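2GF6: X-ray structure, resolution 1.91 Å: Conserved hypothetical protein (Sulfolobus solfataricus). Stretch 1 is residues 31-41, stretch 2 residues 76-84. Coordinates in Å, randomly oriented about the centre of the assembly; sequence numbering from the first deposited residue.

Stretch 1 31-41: RFFTNTIEKFI
Stretch 2 (76-84) KLTVLLNPK

Residues 31-41 form one segment of a longer α-helix, with phi -53° to -77° and psi -32° to -50°, Phe 33 (-77/-32) departing most. Its i to i+4 ladder runs unbroken from Asn 35 N to Arg 31 O (3.2 Å) through Ile 41 N to Ile 37 O (2.9 Å). Residues 76-84 are an extended strand, phi mostly between -90° and -130° and psi between 90° and 152°, with Pro 83 held at -71/131. The helix lies across the strand with their N-to-C directions 55° apart (signed crossing angle -55°) and a closest axial approach of 9.0 Å. The register is set by Thr 36 and Val 79, whose CA atoms are 6.7 Å apart.

Alternation along the strand turns the CA-to-CB bonds of Leu 77, Val 79, Leu 81 and Pro 83 toward the helix, while those of Thr 78 and Leu 80 point away. The helix answers at intervals of four, with Phe 32, Thr 36 and Phe 40 directed toward the strand and Ile 37 set sideways. No hydrogen bond crosses between the stretches; 406 Å² is buried, summed over both sides, by essentially apolar packing.

Toward the N-terminal ends of the two stretches, Phe 32 (chi1 m, chi2 -43°) offers a ring face to Leu 77 (m, t). Leu 77 CD1 stands 4.1 Å from the Phe 32 ring centroid, 18° off the normal, a CH-π contact that suits a methyl group over an aromatic surface. Phe 32 CB also packs 4.2 Å from Val 79 CG2.

Thr 36 and Val 79 (t), the nearest CA pair, both have short side chains, and Thr 36 OG1 lies 3.1 Å from Val 79 CB. In rotamer m, this hydroxyl donates a hydrogen bond from Thr 36 OG1 to Phe 32 O (2.9 Å), so its polarity is satisfied within the helix even though it faces a hydrocarbon neighbour.

Leu 81 (t, p) has the largest area covered by the opposing stretch. Leu 81 CB is 3.9 Å from Thr 36 CG2. Leu 81 packs against Ile 37 and Phe 40, with Leu 81 CD1 3.8 Å from Ile 37 CG1 and Leu 81 CD2 3.7 Å from Phe 40 CB. Ile 37 is m, t.

Phe 40 (t, chi2 78°) closes the contact. Pro 83, puckered C-gamma exo, places Pro 83 CG 3.6 Å from Phe 40 CZ and 3.9 Å from the Phe 40 ring centroid, 24° off the normal, so the Pro 83 CG methylene sits over one face of the Phe 40 ring in a CH-π contact.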

# COMPACT_ATOMS: atom_id res chain seq x y z
N ARG A 31 3.55 7.66 4.65
CA ARG A 31 4.67 6.90 5.12
C ARG A 31 5.60 7.88 5.75
O ARG A 31 6.10 7.66 6.81
CB ARG A 31 5.37 6.13 3.98
CG ARG A 31 6.44 5.16 4.52
CD ARG A 31 7.08 4.25 3.48
NE ARG A 31 8.11 4.90 2.68
CZ ARG A 31 9.32 5.27 3.10
NH1 ARG A 31 9.70 5.13 4.36
NH2 ARG A 31 10.16 5.83 2.23
N PHE A 32 5.82 9.01 5.09
CA PHE A 32 6.84 9.92 5.58
C PHE A 32 6.44 10.58 6.90
O PHE A 32 7.26 10.69 7.80
CB PHE A 32 7.15 11.01 4.54
CG PHE A 32 7.47 10.48 3.17
CD1 PHE A 32 8.30 9.37 3.00
CD2 PHE A 32 6.93 11.09 2.05
CE1 PHE A 32 8.60 8.90 1.71
CE2 PHE A 32 7.19 10.61 0.78
CZ PHE A 32 8.04 9.51 0.61
N PHE A 33 5.20 11.07 6.99
CA PHE A 33 4.83 11.88 8.15
C PHE A 33 4.58 10.99 9.38
O PHE A 33 4.95 11.36 10.51
CB PHE A 33 3.74 12.92 7.80
CG PHE A 33 2.36 12.37 7.51
CD1 PHE A 33 1.65 11.64 8.46
CD2 PHE A 33 1.71 12.73 6.35
CE1 PHE A 33 0.35 11.19 8.21
CE2 PHE A 33 0.40 12.29 6.09
CZ PHE A 33 -0.27 11.53 7.03
N THR A 34 4.07 9.77 9.14
CA THR A 34 3.96 8.74 10.20
C THR A 34 5.33 8.41 10.81
O THR A 34 5.49 8.42 12.02
CB THR A 34 3.28 7.46 9.65
OG1 THR A 34 2.04 7.86 9.07
CG2 THR A 34 2.99 6.42 10.77
N ASN A 35 6.32 8.16 9.97
CA ASN A 35 7.67 7.98 10.47
C ASN A 35 8.12 9.20 11.25
O ASN A 35 8.74 9.08 12.32
CB ASN A 35 8.64 7.72 9.32
CG ASN A 35 8.45 6.36 8.68
OD1 ASN A 35 7.92 5.42 9.30
ND2 ASN A 35 8.88 6.24 7.43
N THR A 36 7.83 10.39 10.74
CA THR A 36 8.29 11.60 11.45
C THR A 36 7.61 11.70 12.83
O THR A 36 8.29 11.95 13.86
CB THR A 36 8.03 12.87 10.60
OG1 THR A 36 8.68 12.71 9.34
CG2 THR A 36 8.57 14.11 11.26
N ILE A 37 6.30 11.49 12.86
CA ILE A 37 5.52 11.58 14.11
C ILE A 37 5.88 10.45 15.07
O ILE A 37 6.08 10.68 16.27
CB ILE A 37 4.02 11.59 13.85
CG1 ILE A 37 3.64 12.88 13.14
CG2 ILE A 37 3.27 11.47 15.18
CD1 ILE A 37 2.31 12.86 12.45
N GLU A 38 6.01 9.24 14.55
CA GLU A 38 6.40 8.13 15.36
C GLU A 38 7.73 8.42 16.03
O GLU A 38 7.87 8.15 17.21
CB GLU A 38 6.48 6.84 14.54
CG GLU A 38 6.88 5.64 15.38
CD GLU A 38 6.71 4.30 14.69
OE1 GLU A 38 6.35 4.21 13.48
OE2 GLU A 38 6.93 3.30 15.39
N LYS A 39 8.70 8.96 15.28
CA LYS A 39 10.04 9.20 15.86
C LYS A 39 9.97 10.26 16.95
O LYS A 39 10.54 10.11 18.03
CB LYS A 39 11.05 9.60 14.78
CG LYS A 39 12.49 9.70 15.29
CD LYS A 39 13.47 10.31 14.25
CE LYS A 39 13.25 11.81 14.05
NZ LYS A 39 14.04 12.70 14.99
N PHE A 40 9.26 11.35 16.65
CA PHE A 40 9.05 12.40 17.63
C PHE A 40 8.47 11.88 18.95
O PHE A 40 8.98 12.20 20.02
CB PHE A 40 8.13 13.49 17.05
CG PHE A 40 7.63 14.44 18.08
CD1 PHE A 40 8.43 15.44 18.56
CD2 PHE A 40 6.35 14.30 18.60
CE1 PHE A 40 7.97 16.30 19.52
CE2 PHE A 40 5.88 15.16 19.56
CZ PHE A 40 6.68 16.17 20.02
N ILE A 41 7.41 11.09 18.86
CA ILE A 41 6.74 10.59 20.06
C ILE A 41 7.70 9.72 20.87
O ILE A 41 7.78 9.82 22.11
CB ILE A 41 5.43 9.82 19.68
CG1 ILE A 41 4.37 10.81 19.21
CG2 ILE A 41 4.89 9.01 20.87
CD1 ILE A 41 4.01 11.92 20.23
N LYS A 76 16.26 12.23 -1.65
CA LYS A 76 16.29 12.30 -0.19
C LYS A 76 15.41 13.43 0.27
O LYS A 76 15.41 14.51 -0.33
CB LYS A 76 17.70 12.57 0.34
CG LYS A 76 18.68 11.43 0.13
CD LYS A 76 20.06 11.72 0.78
CE LYS A 76 20.71 13.07 0.36
NZ LYS A 76 21.25 13.09 -1.04
N LEU A 77 14.72 13.22 1.39
CA LEU A 77 13.76 14.18 1.93
C LEU A 77 14.02 14.44 3.41
O LEU A 77 14.55 13.60 4.12
CB LEU A 77 12.34 13.65 1.77
CG LEU A 77 11.96 13.15 0.38
CD1 LEU A 77 10.58 12.62 0.43
CD2 LEU A 77 12.08 14.22 -0.68
N THR A 78 13.65 15.64 3.84
CA THR A 78 13.73 16.02 5.23
C THR A 78 12.32 16.44 5.58
O THR A 78 11.73 17.27 4.90
CB THR A 78 14.74 17.19 5.41
OG1 THR A 78 16.07 16.73 5.16
CG2 THR A 78 14.67 17.77 6.82
N VAL A 79 11.74 15.81 6.59
CA VAL A 79 10.46 16.23 7.12
C VAL A 79 10.73 17.05 8.40
O VAL A 79 11.51 16.65 9.25
CB VAL A 79 9.51 15.02 7.40
CG1 VAL A 79 8.08 15.47 7.63
CG2 VAL A 79 9.59 14.00 6.26
N LEU A 80 10.08 18.22 8.47
CA LEU A 80 10.08 19.10 9.64
C LEU A 80 8.72 19.01 10.32
O LEU A 80 7.69 19.20 9.69
CB LEU A 80 10.37 20.55 9.21
CG LEU A 80 11.59 20.77 8.32
CD1 LEU A 80 11.83 22.22 8.03
CD2 LEU A 80 12.84 20.19 8.95
N LEU A 81 8.71 18.74 11.62
CA LEU A 81 7.47 18.62 12.38
C LEU A 81 7.24 19.79 13.33
O LEU A 81 8.17 20.25 14.00
CB LEU A 81 7.47 17.32 13.18
CG LEU A 81 6.10 16.77 13.60
CD1 LEU A 81 5.32 16.22 12.40
CD2 LEU A 81 6.31 15.69 14.63
N ASN A 82 5.99 20.24 13.40
CA ASN A 82 5.57 21.22 14.39
C ASN A 82 4.30 20.75 15.09
O ASN A 82 3.20 21.01 14.62
CB ASN A 82 5.31 22.56 13.71
CG ASN A 82 5.00 23.68 14.72
OD1 ASN A 82 5.82 23.98 15.56
ND2 ASN A 82 3.82 24.31 14.59
N PRO A 83 4.45 20.05 16.22
CA PRO A 83 3.27 19.64 17.00
C PRO A 83 2.60 20.83 17.69
O PRO A 83 3.27 21.64 18.32
CB PRO A 83 3.84 18.67 18.04
CG PRO A 83 5.25 18.39 17.60
CD PRO A 83 5.70 19.60 16.86
N LYS A 84 1.28 20.94 17.54
CA LYS A 84 0.47 21.96 18.20
C LYS A 84 -0.55 21.24 19.06
O LYS A 84 -1.39 20.50 18.54
CB LYS A 84 -0.29 22.83 17.19
CG LYS A 84 0.51 23.86 16.49
CD LYS A 84 -0.43 24.77 15.64
CE LYS A 84 0.31 26.00 15.04
NZ LYS A 84 -0.03 26.22 13.58